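HcgC (Methanococcus maripaludis S2, PDB 5O4J) probably transfers a methyl group from S-adenosylmethionine to a carbon of a pyridinol precursor during biosynthesis of the FeGP cofactor of [Fe]-hydrogenase. Local coordinates at residues Thr165-Lys170 and Ser247-Arg252; Ile184-Cys189 and Pro203-Phe208; Glu67-Asp72 and Lys87-Asn92. One frame throughout, in Å; residues are numbered along the deposited sequence.

Contact 1 (Thr165-Lys170 and Ser247-Arg252); sequences TYRSSK and SKNISR. With LI (lithium ion), chain I.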
loop_
_atom_site.group_PDB
_atom_site.type_symbol
_atom_site.label_atom_id
_atom_site.label_comp_id
_atom_site.label_asym_id
_atom_site.label_seq_id
_atom_site.Cartn_x
_atom_site.Cartn_y
_atom_site.Cartn_z
ATOM N N THR A 165 -21.667 6.823 -3.262
ATOM C CA THR A 165 -20.502 7.654 -2.993
ATOM C C THR A 165 -19.275 6.764 -2.906
ATOM O O THR A 165 -19.220 5.849 -2.075
ATOM C CB THR A 165 -20.676 8.470 -1.705
ATOM O OG1 THR A 165 -21.928 9.173 -1.725
ATOM C CG2 THR A 165 -19.557 9.483 -1.580
ATOM N N TYR A 166 -18.284 7.056 -3.750
ATOM C CA TYR A 166 -17.048 6.294 -3.812
ATOM C C TYR A 166 -15.865 7.250 -3.836
ATOM O O TYR A 166 -16.007 8.459 -4.054
ATOM C CB TYR A 166 -16.979 5.407 -5.058
ATOM C CG TYR A 166 -18.203 4.563 -5.291
ATOM C CD1 TYR A 166 -18.526 3.520 -4.437
ATOM C CD2 TYR A 166 -19.031 4.798 -6.385
ATOM C CE1 TYR A 166 -19.652 2.741 -4.661
ATOM C CE2 TYR A 166 -20.152 4.023 -6.614
ATOM C CZ TYR A 166 -20.459 3.006 -5.759
ATOM O OH TYR A 166 -21.582 2.239 -6.007
ATOM N N ARG A 167 -14.683 6.685 -3.649
ATOM C CA ARG A 167 -13.440 7.420 -3.832
ATOM C C ARG A 167 -12.803 6.988 -5.151
ATOM O O ARG A 167 -12.555 5.796 -5.376
ATOM C CB ARG A 167 -12.492 7.182 -2.656
ATOM C CG ARG A 167 -13.080 7.619 -1.320
ATOM C CD ARG A 167 -12.005 7.737 -0.237
ATOM N NE ARG A 167 -11.417 6.439 0.055
ATOM C CZ ARG A 167 -10.127 6.208 0.268
ATOM N NH1 ARG A 167 -9.719 4.980 0.539
ATOM N NH2 ARG A 167 -9.242 7.188 0.205
ATOM N N SER A 168 -12.561 7.949 -6.041
ATOM C CA SER A 168 -11.895 7.638 -7.294
ATOM C C SER A 168 -10.506 7.075 -7.019
ATOM O O SER A 168 -9.730 7.655 -6.260
ATOM C CB SER A 168 -11.803 8.895 -8.161
ATOM O OG SER A 168 -10.871 9.812 -7.617
ATOM N N SER A 169 -10.210 5.920 -7.610
ATOM C CA SER A 169 -8.925 5.224 -7.560
ATOM C C SER A 169 -8.566 4.618 -6.207
ATOM O O SER A 169 -7.469 4.069 -6.081
ATOM C CB SER A 169 -7.761 6.129 -7.985
ATOM O OG SER A 169 -7.887 6.470 -9.350
ATOM N N LYS A 170 -9.427 4.698 -5.195
ATOM C CA LYS A 170 -9.080 4.226 -3.863
ATOM C C LYS A 170 -10.182 3.334 -3.319
ATOM O O LYS A 170 -11.354 3.490 -3.664
ATOM C CB LYS A 170 -8.853 5.401 -2.894
ATOM C CG LYS A 170 -7.700 6.303 -3.294
ATOM C CD LYS A 170 -6.376 5.602 -3.104
ATOM C CE LYS A 170 -5.225 6.598 -3.083
ATOM N NZ LYS A 170 -3.923 5.927 -2.813
ATOM N N SER A 247 -6.118 17.584 0.717
ATOM C CA SER A 247 -7.077 18.136 -0.234
ATOM C C SER A 247 -7.258 17.218 -1.434
ATOM O O SER A 247 -8.384 17.023 -1.904
ATOM C CB SER A 247 -6.630 19.525 -0.685
ATOM O OG SER A 247 -6.786 20.455 0.372
ATOM N N LYS A 248 -6.161 16.656 -1.951
ATOM C CA LYS A 248 -6.263 15.729 -3.078
ATOM C C LYS A 248 -7.114 14.522 -2.720
ATOM O O LYS A 248 -7.961 14.085 -3.511
ATOM C CB LYS A 248 -4.865 15.293 -3.516
ATOM C CG LYS A 248 -4.821 14.163 -4.544
ATOM C CD LYS A 248 -3.378 13.788 -4.872
ATOM C CE LYS A 248 -2.676 13.076 -3.713
ATOM N NZ LYS A 248 -1.248 12.800 -4.038
ATOM N N ASN A 249 -6.924 13.975 -1.523
ATOM C CA ASN A 249 -7.707 12.806 -1.148
ATOM C C ASN A 249 -9.171 13.155 -0.920
ATOM O O ASN A 249 -10.053 12.355 -1.248
ATOM C CB ASN A 249 -7.090 12.140 0.073
ATOM C CG ASN A 249 -6.031 11.152 -0.316
ATOM O OD1 ASN A 249 -6.324 10.184 -1.013
ATOM N ND2 ASN A 249 -4.803 11.386 0.105
ATOM N N ILE A 250 -9.455 14.345 -0.380
ATOM C CA ILE A 250 -10.837 14.806 -0.281
ATOM C C ILE A 250 -11.472 14.892 -1.665
ATOM O O ILE A 250 -12.629 14.504 -1.859
ATOM C CB ILE A 250 -10.904 16.162 0.447
ATOM C CG1 ILE A 250 -10.458 15.999 1.898
ATOM C CG2 ILE A 250 -12.334 16.742 0.375
ATOM C CD1 ILE A 250 -10.097 17.292 2.583
ATOM N N SER A 251 -10.728 15.404 -2.652
ATOM C CA SER A 251 -11.292 15.591 -3.988
ATOM C C SER A 251 -11.618 14.274 -4.683
ATOM O O SER A 251 -12.396 14.271 -5.646
ATOM C CB SER A 251 -10.338 16.409 -4.871
ATOM O OG SER A 251 -9.224 15.635 -5.280
ATOM N N ARG A 252 -11.067 13.152 -4.214
ATOM C CA ARG A 252 -11.374 11.881 -4.863
ATOM C C ARG A 252 -12.799 11.427 -4.582
ATOM O O ARG A 252 -13.324 10.576 -5.316
ATOM C CB ARG A 252 -10.378 10.810 -4.417
ATOM C CG ARG A 252 -8.952 11.082 -4.873
ATOM C CD ARG A 252 -8.064 9.888 -4.565
ATOM N NE ARG A 252 -6.743 10.004 -5.181
ATOM C CZ ARG A 252 -6.489 9.817 -6.471
ATOM N NH1 ARG A 252 -5.244 9.944 -6.917
ATOM N NH2 ARG A 252 -7.467 9.514 -7.317
HETATM LI LI LI I . -9.616 7.532 -10.884
HETATM O O HOH W 1 -9.079 9.722 -1.100
HETATM O O HOH W 2 -11.061 9.252 -11.606
#
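Arg252 leaves its backbone with CG anti to the carbonyl carbon (chi1 -66°) and runs extended to NE, which carries the guanidinium alongside Ser168 and Ser169 of the type II turn from Arg167 to Lys170. Ser168 takes the crowded rotamer, OG between its N and carbonyl carbon (chi1 71°), so the hydroxyl sits against Arg252 CB at 3.4 Å. The firm link is between backbones: Ser168 N donates almost straight to Arg252 O at 2.8 Å. Arg252 NH2 adds only weak bonds, to Ser168 O at 3.1 Å and to Ser168 OG. Lys170 bends at chi2 and crosses Arg252 obliquely, its CG 3.8 Å from Arg252 CD, while its CB lies over one face of the Arg167 guanidinium. That guanidinium is held by Ser172 OG at NE and a salt bridge to Asp187; a water adds a link from Arg167 NH2 to Asn249 O and OD1. Ser169 OG binds lithium at 2.5 Å and hydrogen-bonds the carbonyl O of Glu194 of a neighbouring subunit, whose carboxylate forms a salt bridge with Lys170 NZ. This beta turn after strand 159-167 is tied to the link from helix 239-251 to antiparallel strand 253-259, at the edge of the Rossmann-like sheet.

Contact 2 (Ile184-Cys189 and Pro203-Phe208); sequences IIMDSC and PNLKYF
Apolar packing carries this contact; no hydrogen bond crosses it. Ile185 has CG2 anti to its backbone N, which presses that methyl against Pro203 CB at 3.6 Å, the two side chains crossing obliquely. Its other branch runs out to CD1 and meets Leu205 CD2 tip to tip at 3.8 Å, so one isoleucine spans Pro203 and Leu205. Two sulfurs flank these contacts. Cys189 SG lies beside the proline ring, 3.6 Å from Pro203 CB, and the Met186 chain, bent at chi2 and chi3, crosses Leu205 with SD 4.0 Å from Leu205 CD1. Among the polar bonds within the segments, Ser188 OG returns to Ile184 O at 2.7 Å, on a carbonyl that also accepts Ser188 N, and Asn204 centres an inverse gamma turn that carries the loop from Pro203 to Leu205. Leu205 CD2 also touches the edge of the Phe208 ring, in its plane. Met186 of a neighbouring subunit packs on Met186, Cys189 and Pro203, extending the apolar cluster across a subunit interface. Within the chain, helix 177-193 thus rests on the loop between strand 198-203 and helix 208-213, with Ile21 of helix 18-37 and Ile230 of strand 230-234 also packing on Ile185.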
loop_
_atom_site.group_PDB
_atom_site.type_symbol
_atom_site.label_atom_id
_atom_site.label_comp_id
_atom_site.label_asym_id
_atom_site.label_seq_id
_atom_site.Cartn_x
_atom_site.Cartn_y
_atom_site.Cartn_z
ATOM N N ILE A 184 -9.948 8.763 3.908
ATOM C CA ILE A 184 -9.245 9.941 3.416
ATOM C C ILE A 184 -8.049 10.240 4.305
ATOM O O ILE A 184 -6.932 10.484 3.828
ATOM C CB ILE A 184 -10.206 11.143 3.348
ATOM C CG1 ILE A 184 -11.176 10.975 2.183
ATOM C CG2 ILE A 184 -9.441 12.471 3.209
ATOM C CD1 ILE A 184 -12.398 11.879 2.274
ATOM N N ILE A 185 -8.268 10.232 5.615
ATOM C CA ILE A 185 -7.189 10.559 6.531
ATOM C C ILE A 185 -6.105 9.482 6.498
ATOM O O ILE A 185 -4.908 9.795 6.464
ATOM C CB ILE A 185 -7.757 10.794 7.947
ATOM C CG1 ILE A 185 -8.578 12.091 7.950
ATOM C CG2 ILE A 185 -6.631 10.872 8.966
ATOM C CD1 ILE A 185 -9.386 12.348 9.217
ATOM N N MET A 186 -6.501 8.201 6.494
ATOM C CA MET A 186 -5.519 7.117 6.496
ATOM C C MET A 186 -4.672 7.125 5.228
ATOM O O MET A 186 -3.440 6.994 5.290
ATOM C CB MET A 186 -6.232 5.777 6.656
ATOM C CG MET A 186 -6.872 5.578 8.011
ATOM S SD MET A 186 -5.702 5.557 9.388
ATOM C CE MET A 186 -4.979 3.945 9.122
ATOM N N ASP A 187 -5.309 7.276 4.059
ATOM C CA ASP A 187 -4.543 7.319 2.821
ATOM C C ASP A 187 -3.634 8.549 2.798
ATOM O O ASP A 187 -2.497 8.481 2.326
ATOM C CB ASP A 187 -5.482 7.312 1.610
ATOM C CG ASP A 187 -5.986 5.914 1.260
ATOM O OD1 ASP A 187 -5.445 4.933 1.799
ATOM O OD2 ASP A 187 -6.914 5.793 0.429
ATOM N N SER A 188 -4.112 9.671 3.334
ATOM C CA SER A 188 -3.278 10.866 3.403
ATOM C C SER A 188 -2.057 10.632 4.279
ATOM O O SER A 188 -0.941 10.996 3.900
ATOM C CB SER A 188 -4.093 12.049 3.922
ATOM O OG SER A 188 -5.135 12.391 3.032
ATOM N N CYS A 189 -2.248 10.012 5.446
ATOM C CA CYS A 189 -1.136 9.745 6.353
ATOM C C CYS A 189 -0.058 8.911 5.688
ATOM O O CYS A 189 1.137 9.155 5.882
ATOM C CB CYS A 189 -1.640 9.026 7.600
ATOM S SG CYS A 189 -2.450 10.100 8.740
ATOM N N PRO A 203 -2.648 10.215 12.434
ATOM C CA PRO A 203 -4.052 10.529 12.150
ATOM C C PRO A 203 -4.770 10.795 13.462
ATOM O O PRO A 203 -4.740 9.965 14.372
ATOM C CB PRO A 203 -4.570 9.263 11.472
ATOM C CG PRO A 203 -3.741 8.153 12.078
ATOM C CD PRO A 203 -2.424 8.760 12.521
ATOM N N ASN A 204 -5.388 11.964 13.573
ATOM C CA ASN A 204 -6.054 12.339 14.819
ATOM C C ASN A 204 -7.455 11.741 14.836
ATOM O O ASN A 204 -8.474 12.434 14.803
ATOM C CB ASN A 204 -6.067 13.843 14.973
ATOM C CG ASN A 204 -4.704 14.371 15.288
ATOM O OD1 ASN A 204 -4.044 13.866 16.194
ATOM N ND2 ASN A 204 -4.243 15.352 14.515
ATOM N N LEU A 205 -7.475 10.411 14.920
ATOM C CA LEU A 205 -8.698 9.635 14.821
ATOM C C LEU A 205 -9.044 8.978 16.149
ATOM O O LEU A 205 -8.180 8.708 16.990
ATOM C CB LEU A 205 -8.576 8.569 13.733
ATOM C CG LEU A 205 -8.497 9.122 12.311
ATOM C CD1 LEU A 205 -8.158 8.034 11.310
ATOM C CD2 LEU A 205 -9.836 9.764 11.951
ATOM N N LYS A 206 -10.335 8.733 16.313
ATOM C CA LYS A 206 -10.872 7.958 17.422
ATOM C C LYS A 206 -12.232 7.449 16.975
ATOM O O LYS A 206 -12.688 7.725 15.861
ATOM C CB LYS A 206 -10.978 8.792 18.696
ATOM C CG LYS A 206 -11.942 9.968 18.553
ATOM C CD LYS A 206 -12.252 10.628 19.892
ATOM C CE LYS A 206 -13.219 9.770 20.704
ATOM N NZ LYS A 206 -13.352 10.257 22.092
ATOM N N TYR A 207 -12.878 6.686 17.846
ATOM C CA TYR A 207 -14.175 6.107 17.520
ATOM C C TYR A 207 -15.258 7.157 17.778
ATOM O O TYR A 207 -16.000 7.114 18.762
ATOM C CB TYR A 207 -14.376 4.830 18.321
ATOM C CG TYR A 207 -15.692 4.145 18.087
ATOM C CD1 TYR A 207 -16.114 3.829 16.804
ATOM C CD2 TYR A 207 -16.502 3.789 19.147
ATOM C CE1 TYR A 207 -17.333 3.192 16.590
ATOM C CE2 TYR A 207 -17.717 3.158 18.943
ATOM C CZ TYR A 207 -18.121 2.862 17.669
ATOM O OH TYR A 207 -19.320 2.226 17.476
ATOM N N PHE A 208 -15.301 8.154 16.877
ATOM C CA PHE A 208 -16.253 9.254 17.013
ATOM C C PHE A 208 -17.680 8.742 17.087
ATOM O O PHE A 208 -18.540 9.342 17.741
ATOM C CB PHE A 208 -16.159 10.211 15.822
ATOM C CG PHE A 208 -14.792 10.762 15.566
ATOM C CD1 PHE A 208 -14.267 11.770 16.350
ATOM C CD2 PHE A 208 -14.050 10.296 14.494
ATOM C CE1 PHE A 208 -13.008 12.283 16.089
ATOM C CE2 PHE A 208 -12.797 10.798 14.228
ATOM C CZ PHE A 208 -12.272 11.788 15.021
#

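Contact 3 (Glu67-Asp72 and Lys87-Asn92); sequences EVIIVD and KFMDLN. With SAH (S-adenosyl-L-homocysteine), chain E.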
loop_
_atom_site.group_PDB
_atom_site.type_symbol
_atom_site.label_atom_id
_atom_site.label_comp_id
_atom_site.label_asym_id
_atom_site.label_seq_id
_atom_site.Cartn_x
_atom_site.Cartn_y
_atom_site.Cartn_z
ATOM N N GLU A 67 -41.688 21.926 3.710
ATOM C CA GLU A 67 -41.462 21.359 5.032
ATOM C C GLU A 67 -40.456 20.229 4.912
ATOM O O GLU A 67 -40.546 19.406 3.995
ATOM C CB GLU A 67 -42.762 20.832 5.641
ATOM C CG GLU A 67 -42.645 20.391 7.094
ATOM C CD GLU A 67 -43.926 19.765 7.614
ATOM O OE1 GLU A 67 -44.146 19.786 8.842
ATOM O OE2 GLU A 67 -44.719 19.253 6.791
ATOM N N VAL A 68 -39.487 20.205 5.822
ATOM C CA VAL A 68 -38.469 19.164 5.850
ATOM C C VAL A 68 -38.458 18.558 7.243
ATOM O O VAL A 68 -38.304 19.279 8.235
ATOM C CB VAL A 68 -37.076 19.696 5.476
ATOM C CG1 VAL A 68 -36.044 18.568 5.543
ATOM C CG2 VAL A 68 -37.106 20.302 4.080
ATOM N N ILE A 69 -38.623 17.244 7.315
ATOM C CA ILE A 69 -38.629 16.509 8.570
ATOM C C ILE A 69 -37.489 15.507 8.557
ATOM O O ILE A 69 -37.344 14.737 7.601
ATOM C CB ILE A 69 -39.960 15.779 8.787
ATOM C CG1 ILE A 69 -41.128 16.765 8.722
ATOM C CG2 ILE A 69 -39.925 15.036 10.112
ATOM C CD1 ILE A 69 -42.448 16.106 8.454
ATOM N N ILE A 70 -36.693 15.511 9.619
ATOM C CA ILE A 70 -35.694 14.479 9.867
ATOM C C ILE A 70 -36.297 13.479 10.838
ATOM O O ILE A 70 -36.842 13.870 11.876
ATOM C CB ILE A 70 -34.398 15.079 10.442
ATOM C CG1 ILE A 70 -33.518 15.647 9.323
ATOM C CG2 ILE A 70 -33.631 14.036 11.284
ATOM C CD1 ILE A 70 -32.438 14.693 8.813
ATOM N N VAL A 71 -36.184 12.194 10.516
ATOM C CA VAL A 71 -36.634 11.126 11.394
ATOM C C VAL A 71 -35.420 10.307 11.780
ATOM O O VAL A 71 -34.637 9.909 10.910
ATOM C CB VAL A 71 -37.700 10.231 10.738
ATOM C CG1 VAL A 71 -38.082 9.079 11.680
ATOM C CG2 VAL A 71 -38.914 11.054 10.349
ATOM N N ASP A 72 -35.258 10.065 13.079
ATOM C CA ASP A 72 -34.208 9.183 13.544
ATOM C C ASP A 72 -34.731 8.324 14.678
ATOM O O ASP A 72 -35.517 8.785 15.512
ATOM C CB ASP A 72 -32.973 9.944 14.008
ATOM C CG ASP A 72 -31.717 9.093 13.921
ATOM O OD1 ASP A 72 -31.542 8.196 14.771
ATOM O OD2 ASP A 72 -30.940 9.286 12.961
ATOM N N LYS A 87 -37.745 20.101 11.146
ATOM C CA LYS A 87 -38.490 19.414 12.193
ATOM C C LYS A 87 -37.861 18.052 12.471
ATOM O O LYS A 87 -37.466 17.338 11.547
ATOM C CB LYS A 87 -39.954 19.253 11.758
ATOM C CG LYS A 87 -40.793 18.238 12.538
ATOM C CD LYS A 87 -41.109 18.689 13.955
ATOM C CE LYS A 87 -42.423 19.460 14.008
ATOM N NZ LYS A 87 -42.752 19.909 15.390
ATOM N N PHE A 88 -37.760 17.692 13.749
ATOM C CA PHE A 88 -37.240 16.389 14.142
ATOM C C PHE A 88 -38.359 15.538 14.718
ATOM O O PHE A 88 -39.144 16.004 15.549
ATOM C CB PHE A 88 -36.120 16.505 15.179
ATOM C CG PHE A 88 -35.513 15.176 15.573
ATOM C CD1 PHE A 88 -34.454 14.647 14.861
ATOM C CD2 PHE A 88 -35.999 14.466 16.658
ATOM C CE1 PHE A 88 -33.888 13.436 15.215
ATOM C CE2 PHE A 88 -35.448 13.255 17.017
ATOM C CZ PHE A 88 -34.384 12.735 16.296
ATOM N N MET A 89 -38.392 14.275 14.308
ATOM C CA MET A 89 -39.330 13.291 14.828
ATOM C C MET A 89 -38.554 12.026 15.127
ATOM O O MET A 89 -37.768 11.578 14.291
ATOM C CB MET A 89 -40.429 12.959 13.814
ATOM C CG MET A 89 -41.430 14.045 13.528
ATOM S SD MET A 89 -42.912 13.245 12.897
ATOM C CE MET A 89 -42.656 13.241 11.139
ATOM N N ASP A 90 -38.773 11.438 16.300
ATOM C CA ASP A 90 -38.208 10.118 16.493
ATOM C C ASP A 90 -39.101 9.091 15.805
ATOM O O ASP A 90 -40.249 9.367 15.440
ATOM C CB ASP A 90 -38.017 9.795 17.981
ATOM C CG ASP A 90 -39.314 9.806 18.766
ATOM O OD1 ASP A 90 -40.245 9.060 18.401
ATOM O OD2 ASP A 90 -39.391 10.551 19.768
ATOM N N LEU A 91 -38.535 7.906 15.583
ATOM C CA LEU A 91 -39.236 6.894 14.803
ATOM C C LEU A 91 -40.587 6.563 15.425
ATOM O O LEU A 91 -41.580 6.387 14.714
ATOM C CB LEU A 91 -38.362 5.648 14.674
ATOM C CG LEU A 91 -38.872 4.543 13.751
ATOM C CD1 LEU A 91 -39.071 5.066 12.338
ATOM C CD2 LEU A 91 -37.912 3.370 13.749
ATOM N N ASN A 92 -40.645 6.482 16.756
ATOM C CA ASN A 92 -41.912 6.199 17.425
ATOM C C ASN A 92 -42.938 7.291 17.154
ATOM O O ASN A 92 -44.107 6.999 16.879
ATOM C CB ASN A 92 -41.692 6.044 18.929
ATOM C CG ASN A 92 -41.966 4.639 19.417
ATOM O OD1 ASN A 92 -43.109 4.280 19.693
ATOM N ND2 ASN A 92 -40.914 3.834 19.526
HETATM N N SAH E . -25.157 6.793 5.483
HETATM C CA SAH E . -24.984 7.796 6.576
HETATM C CB SAH E . -24.784 7.073 7.906
HETATM C CG SAH E . -26.106 6.547 8.463
HETATM S SD SAH E . -25.910 5.831 10.075
HETATM C C SAH E . -23.799 8.687 6.334
HETATM O O SAH E . -23.520 9.563 7.189
HETATM O OXT SAH E . -23.141 8.503 5.301
HETATM C "C5'" SAH E . -27.580 5.413 10.480
HETATM C "C4'" SAH E . -28.401 6.606 10.957
HETATM O "O4'" SAH E . -29.790 6.295 10.790
HETATM C "C3'" SAH E . -28.211 6.857 12.440
HETATM O "O3'" SAH E . -28.421 8.242 12.763
HETATM C "C2'" SAH E . -29.274 5.968 13.038
HETATM O "O2'" SAH E . -29.655 6.315 14.374
HETATM C "C1'" SAH E . -30.417 6.163 12.070
HETATM N N9 SAH E . -31.334 5.016 11.981
HETATM C C8 SAH E . -31.000 3.706 11.997
HETATM N N7 SAH E . -32.118 2.949 11.856
HETATM C C5 SAH E . -33.161 3.793 11.728
HETATM C C6 SAH E . -34.617 3.660 11.537
HETATM N N6 SAH E . -35.182 2.434 11.457
HETATM N N1 SAH E . -35.345 4.791 11.454
HETATM C C2 SAH E . -34.794 6.012 11.523
HETATM N N3 SAH E . -33.478 6.214 11.701
HETATM C C4 SAH E . -32.639 5.154 11.806
#
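Four sound backbone hydrogen bonds join these parallel strands. Lys87 N gives to Val68 O, Ile70 N to Lys87 O, Met89 N to Ile70 O and Asp72 N to Met89 O; the middle two run nearly along the C=O axes. Leu91 N adds a weak bond to Asp72 O as the helix begins, where Asp90 is the N-cap and its OD1 accepts from Lys93 N. The Asp72 carboxylate divides its oxygens over the ribose of S-adenosyl-L-homocysteine: OD1 accepts from O2' and OD2 from O3', each at 2.7 Å. Gln74 N and Ala50 N give second bonds to OD1 and OD2, fixing the carboxylate and probably favouring its charged form. Phe88 crosses Ile70 obliquely, with CD1 3.7 Å from Ile70 CG2 and CE1 3.8 Å from Asp72 CB. An alanine here, lacking the ring, would probably leave Ile70 CG2 and the Asp72 methylene less well packed. On the face carrying Ile69, Val71 and Met89, Ile69 CG2 and Met89 CE pack tightly at 3.4 Å. Leu91 CD2 reaches adenine N6. An acidic residue ending strand 65-72, second of the parallel Rossmann strands, and binding both ribose hydroxyls is characteristic of Rossmann-fold nucleotide sites, including those of SAM-dependent methyltransferases.

How the contacts relate
Contact 3 comes first along the chain, closing before the other two begin; contact 2 then falls wholly between the two segments of contact 1. Contacts 1 and 2 are neighbours, their centres 14 Å apart. Contact 2 lies on helix 177-193, which follows strand 159-167 of contact 1 and packs against it; a salt bridge from Arg167 NH2 to Asp187 OD2 (2.7 Å) ties them together. Contact 3 lies about 31 Å, centre to centre, from each, on the other side of the chain's centre. Ribose binding thus sits toward one edge of the seven-stranded mixed sheet, contact 1 fastens its far side to helix 239-251, and contact 2 joins helix 177-193 to the end of strand 198-203 in the antiparallel sheet.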